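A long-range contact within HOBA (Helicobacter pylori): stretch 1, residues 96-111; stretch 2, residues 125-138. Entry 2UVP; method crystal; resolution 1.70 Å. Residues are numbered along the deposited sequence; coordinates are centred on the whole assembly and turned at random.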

# COMPACT_ATOMS: atom_id res chain seq x y z
N PHE A 96 -13.41 -6.76 0.56
CA PHE A 96 -14.48 -7.56 -0.07
C PHE A 96 -13.99 -8.28 -1.30
O PHE A 96 -14.74 -9.05 -1.90
CB PHE A 96 -15.69 -6.70 -0.44
CG PHE A 96 -16.06 -5.71 0.61
CD1 PHE A 96 -15.94 -6.05 1.96
CD2 PHE A 96 -16.49 -4.45 0.27
CE1 PHE A 96 -16.27 -5.11 2.97
CE2 PHE A 96 -16.83 -3.51 1.25
CZ PHE A 96 -16.72 -3.85 2.60
N TYR A 97 -12.75 -8.01 -1.70
CA TYR A 97 -12.22 -8.71 -2.85
C TYR A 97 -12.28 -10.21 -2.56
O TYR A 97 -11.83 -10.64 -1.50
CB TYR A 97 -10.79 -8.28 -3.14
CG TYR A 97 -10.29 -8.83 -4.45
CD1 TYR A 97 -10.43 -8.11 -5.63
CD2 TYR A 97 -9.68 -10.09 -4.50
CE1 TYR A 97 -9.94 -8.63 -6.85
CE2 TYR A 97 -9.22 -10.62 -5.70
CZ TYR A 97 -9.35 -9.88 -6.87
OH TYR A 97 -8.89 -10.42 -8.05
N PRO A 98 -12.86 -10.99 -3.49
CA PRO A 98 -13.07 -12.41 -3.23
C PRO A 98 -11.80 -13.20 -3.45
O PRO A 98 -11.40 -13.44 -4.59
CB PRO A 98 -14.12 -12.79 -4.27
CG PRO A 98 -13.82 -11.87 -5.43
CD PRO A 98 -13.36 -10.59 -4.82
N LYS A 99 -11.15 -13.56 -2.36
CA LYS A 99 -10.14 -14.60 -2.40
C LYS A 99 -10.85 -15.94 -2.28
O LYS A 99 -10.63 -16.84 -3.10
CB LYS A 99 -9.11 -14.38 -1.30
CG LYS A 99 -8.00 -13.44 -1.75
CD LYS A 99 -7.89 -12.22 -0.87
CE LYS A 99 -7.06 -11.16 -1.57
NZ LYS A 99 -7.17 -9.80 -0.95
N ASN A 100 -11.74 -16.05 -1.29
CA ASN A 100 -12.68 -17.18 -1.18
C ASN A 100 -13.53 -17.02 0.08
O ASN A 100 -12.96 -16.95 1.17
CB ASN A 100 -11.92 -18.51 -1.11
CG ASN A 100 -12.72 -19.66 -1.68
OD1 ASN A 100 -12.77 -20.74 -1.09
ND2 ASN A 100 -13.35 -19.44 -2.84
N ASP A 101 -14.87 -16.96 -0.02
CA ASP A 101 -15.68 -17.29 -1.21
C ASP A 101 -16.57 -16.13 -1.74
O ASP A 101 -16.89 -15.17 -1.02
CB ASP A 101 -16.59 -18.46 -0.87
CG ASP A 101 -17.58 -18.12 0.25
OD1 ASP A 101 -18.75 -17.81 -0.06
OD2 ASP A 101 -17.17 -18.14 1.43
N ALA A 102 -17.02 -16.27 -2.99
CA ALA A 102 -17.69 -15.19 -3.73
C ALA A 102 -19.10 -14.78 -3.25
O ALA A 102 -19.51 -13.63 -3.44
CB ALA A 102 -17.72 -15.50 -5.22
N ASN A 103 -19.85 -15.72 -2.67
CA ASN A 103 -21.20 -15.40 -2.18
C ASN A 103 -21.17 -14.45 -0.99
O ASN A 103 -22.00 -13.52 -0.91
CB ASN A 103 -22.02 -16.66 -1.87
CG ASN A 103 -22.56 -17.34 -3.12
OD1 ASN A 103 -22.95 -16.68 -4.09
ND2 ASN A 103 -22.59 -18.67 -3.08
N LEU A 104 -20.23 -14.67 -0.07
CA LEU A 104 -20.00 -13.73 1.04
C LEU A 104 -19.63 -12.34 0.54
O LEU A 104 -20.26 -11.36 0.93
CB LEU A 104 -18.94 -14.23 2.03
CG LEU A 104 -19.35 -15.16 3.17
CD1 LEU A 104 -18.24 -15.23 4.21
CD2 LEU A 104 -20.65 -14.74 3.83
N SER A 105 -18.62 -12.26 -0.34
CA SER A 105 -18.23 -10.95 -0.89
C SER A 105 -19.40 -10.25 -1.57
O SER A 105 -19.64 -9.07 -1.33
CB SER A 105 -17.05 -11.07 -1.86
OG SER A 105 -15.96 -11.72 -1.25
N LEU A 106 -20.13 -10.98 -2.41
CA LEU A 106 -21.23 -10.37 -3.15
C LEU A 106 -22.28 -9.76 -2.23
O LEU A 106 -22.69 -8.60 -2.41
CB LEU A 106 -21.87 -11.40 -4.08
CG LEU A 106 -22.90 -10.86 -5.06
CD1 LEU A 106 -22.19 -10.19 -6.23
CD2 LEU A 106 -23.75 -12.03 -5.55
N ALA A 107 -22.70 -10.52 -1.22
CA ALA A 107 -23.72 -10.05 -0.30
C ALA A 107 -23.23 -8.82 0.45
O ALA A 107 -23.99 -7.86 0.65
CB ALA A 107 -24.10 -11.16 0.68
N THR A 108 -21.97 -8.83 0.87
CA THR A 108 -21.42 -7.70 1.60
C THR A 108 -21.32 -6.47 0.69
O THR A 108 -21.64 -5.36 1.10
CB THR A 108 -20.07 -8.04 2.28
OG1 THR A 108 -20.27 -9.11 3.23
CG2 THR A 108 -19.51 -6.81 3.02
N ILE A 109 -20.92 -6.68 -0.55
CA ILE A 109 -20.86 -5.58 -1.52
C ILE A 109 -22.26 -4.97 -1.77
O ILE A 109 -22.44 -3.75 -1.73
CB ILE A 109 -20.19 -6.06 -2.84
CG1 ILE A 109 -18.72 -6.36 -2.58
CG2 ILE A 109 -20.35 -5.04 -3.97
CD1 ILE A 109 -18.08 -7.24 -3.61
N GLU A 110 -23.25 -5.83 -2.02
CA GLU A 110 -24.61 -5.38 -2.27
C GLU A 110 -25.18 -4.61 -1.08
O GLU A 110 -25.89 -3.62 -1.28
CB GLU A 110 -25.51 -6.57 -2.65
CG GLU A 110 -25.10 -7.27 -3.95
CD GLU A 110 -25.90 -8.53 -4.25
OE1 GLU A 110 -26.47 -8.59 -5.36
OE2 GLU A 110 -25.95 -9.47 -3.42
N MET A 111 -24.82 -5.00 0.15
CA MET A 111 -25.33 -4.32 1.35
C MET A 111 -24.59 -3.01 1.63
O MET A 111 -25.16 -2.07 2.19
CB MET A 111 -25.23 -5.23 2.58
N GLU A 125 -8.24 -13.91 -12.31
CA GLU A 125 -7.23 -14.80 -11.75
C GLU A 125 -7.72 -15.76 -10.66
O GLU A 125 -6.97 -16.63 -10.21
CB GLU A 125 -5.95 -14.02 -11.36
CG GLU A 125 -5.22 -13.49 -12.64
CD GLU A 125 -4.03 -12.58 -12.36
OE1 GLU A 125 -4.20 -11.57 -11.65
OE2 GLU A 125 -2.93 -12.86 -12.89
N ASN A 126 -8.98 -15.63 -10.26
CA ASN A 126 -9.58 -16.66 -9.41
C ASN A 126 -11.08 -16.82 -9.60
O ASN A 126 -11.76 -15.93 -10.15
CB ASN A 126 -9.19 -16.49 -7.93
CG ASN A 126 -10.01 -15.42 -7.22
OD1 ASN A 126 -10.45 -14.45 -7.82
ND2 ASN A 126 -10.22 -15.61 -5.92
N GLU A 127 -11.60 -17.96 -9.15
CA GLU A 127 -13.00 -18.30 -9.40
C GLU A 127 -13.98 -17.39 -8.66
O GLU A 127 -15.09 -17.14 -9.13
CB GLU A 127 -13.25 -19.78 -9.08
CG GLU A 127 -12.69 -20.73 -10.14
CD GLU A 127 -13.54 -20.73 -11.40
OE1 GLU A 127 -14.76 -20.48 -11.30
OE2 GLU A 127 -12.99 -20.97 -12.49
N GLY A 128 -13.57 -16.89 -7.49
CA GLY A 128 -14.41 -15.98 -6.72
C GLY A 128 -14.69 -14.68 -7.47
O GLY A 128 -15.81 -14.19 -7.48
N LEU A 129 -13.65 -14.13 -8.10
CA LEU A 129 -13.83 -12.95 -8.94
C LEU A 129 -14.72 -13.28 -10.13
O LEU A 129 -15.62 -12.53 -10.47
CB LEU A 129 -12.47 -12.40 -9.41
CG LEU A 129 -12.53 -11.08 -10.21
CD1 LEU A 129 -13.19 -9.94 -9.40
CD2 LEU A 129 -11.14 -10.70 -10.69
N LYS A 130 -14.47 -14.43 -10.77
CA LYS A 130 -15.28 -14.84 -11.91
C LYS A 130 -16.75 -14.87 -11.52
O LYS A 130 -17.59 -14.31 -12.22
CB LYS A 130 -14.82 -16.20 -12.46
CG LYS A 130 -15.52 -16.60 -13.74
CD LYS A 130 -14.52 -17.08 -14.79
CE LYS A 130 -14.35 -18.58 -14.77
NZ LYS A 130 -14.08 -19.10 -16.16
N THR A 131 -17.05 -15.48 -10.38
CA THR A 131 -18.42 -15.57 -9.88
C THR A 131 -19.05 -14.19 -9.67
O THR A 131 -20.22 -13.97 -9.98
CB THR A 131 -18.47 -16.41 -8.58
OG1 THR A 131 -17.96 -17.73 -8.86
CG2 THR A 131 -19.89 -16.54 -8.06
N ILE A 132 -18.26 -13.24 -9.16
CA ILE A 132 -18.76 -11.90 -8.91
C ILE A 132 -19.08 -11.19 -10.23
O ILE A 132 -20.14 -10.56 -10.39
CB ILE A 132 -17.74 -11.11 -8.03
CG1 ILE A 132 -18.07 -11.35 -6.55
CG2 ILE A 132 -17.75 -9.63 -8.34
CD1 ILE A 132 -17.00 -10.91 -5.60
N LEU A 133 -18.17 -11.33 -11.19
CA LEU A 133 -18.34 -10.67 -12.47
C LEU A 133 -19.49 -11.28 -13.26
O LEU A 133 -20.12 -10.61 -14.06
CB LEU A 133 -17.02 -10.69 -13.25
CG LEU A 133 -15.87 -9.93 -12.56
CD1 LEU A 133 -14.62 -10.01 -13.40
CD2 LEU A 133 -16.23 -8.48 -12.26
N LEU A 134 -19.75 -12.57 -13.00
CA LEU A 134 -20.90 -13.30 -13.57
C LEU A 134 -22.26 -12.88 -12.98
O LEU A 134 -23.31 -13.24 -13.52
CB LEU A 134 -20.70 -14.80 -13.35
CG LEU A 134 -20.44 -15.78 -14.51
CD1 LEU A 134 -19.97 -15.13 -15.81
CD2 LEU A 134 -19.47 -16.87 -14.08
N SER A 135 -22.22 -12.13 -11.87
CA SER A 135 -23.42 -11.78 -11.12
C SER A 135 -24.32 -10.76 -11.83
O SER A 135 -24.04 -10.34 -12.95
CB SER A 135 -23.04 -11.29 -9.72
OG SER A 135 -22.56 -9.95 -9.74
N LYS A 136 -25.42 -10.39 -11.16
CA LYS A 136 -26.41 -9.45 -11.66
C LYS A 136 -25.87 -8.02 -11.68
O LYS A 136 -26.38 -7.17 -12.41
CB LYS A 136 -27.68 -9.46 -10.78
CG LYS A 136 -27.88 -10.72 -9.92
CD LYS A 136 -27.11 -10.63 -8.59
CE LYS A 136 -26.63 -12.01 -8.11
NZ LYS A 136 -25.86 -12.74 -9.16
N ILE A 137 -24.85 -7.75 -10.86
CA ILE A 137 -24.34 -6.39 -10.70
C ILE A 137 -23.81 -5.92 -12.07
O ILE A 137 -23.19 -6.70 -12.78
CB ILE A 137 -23.26 -6.27 -9.58
CG1 ILE A 137 -23.89 -6.45 -8.19
CG2 ILE A 137 -22.61 -4.88 -9.57
CD1 ILE A 137 -24.04 -7.88 -7.73
N PRO A 138 -24.10 -4.67 -12.44
CA PRO A 138 -23.58 -4.09 -13.67
C PRO A 138 -22.06 -4.16 -13.73
O PRO A 138 -21.40 -4.17 -12.68
CB PRO A 138 -24.06 -2.64 -13.60
CG PRO A 138 -25.26 -2.68 -12.71
CD PRO A 138 -24.95 -3.72 -11.70

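Side-chain rotamers at a helix-helix contact often answer to local backbone chemistry and to the neighbouring segment at once, and this pair of stretches in HobA illustrates the point. Asn126, at the N-cap of helix 127-133, adopts chi1 p (80°). Its OD1 thereby accepts from Leu129 N at 3.2 Å, capping the helix, while the other end of the same amide reaches across the contact, where ND2 donates to Pro98 O at 2.8 Å with a nearly straight angle of 166°. One conformer serves both bonds.

Close packing follows where side chains are small. Ala102 and Gly128 bring their CA atoms to 4.5 Å, and Ala102 CB lies 3.2 Å from Gly128 O; an ideal CB on Gly128 would stand only 3.1 Å from Pro98 CB, a tight fit.

Further along, Ile132 is a knob among Ala102, Ser105, Leu106 and Ile109. Its CA-CB bond points sideways, but with chi1 m and chi2 t the chain extends CD1 to 3.3 Å from Pro98 CG and 3.7 Å from Ser105 CB. Leu106, in the t,p rotamer, sets CD1 3.3 Å from Ile137 CD1. Ser135, with chi1 p, turns OG back to donate to Ile132 O at 2.6 Å, keeping this hydroxyl bonded beside the apolar Leu106.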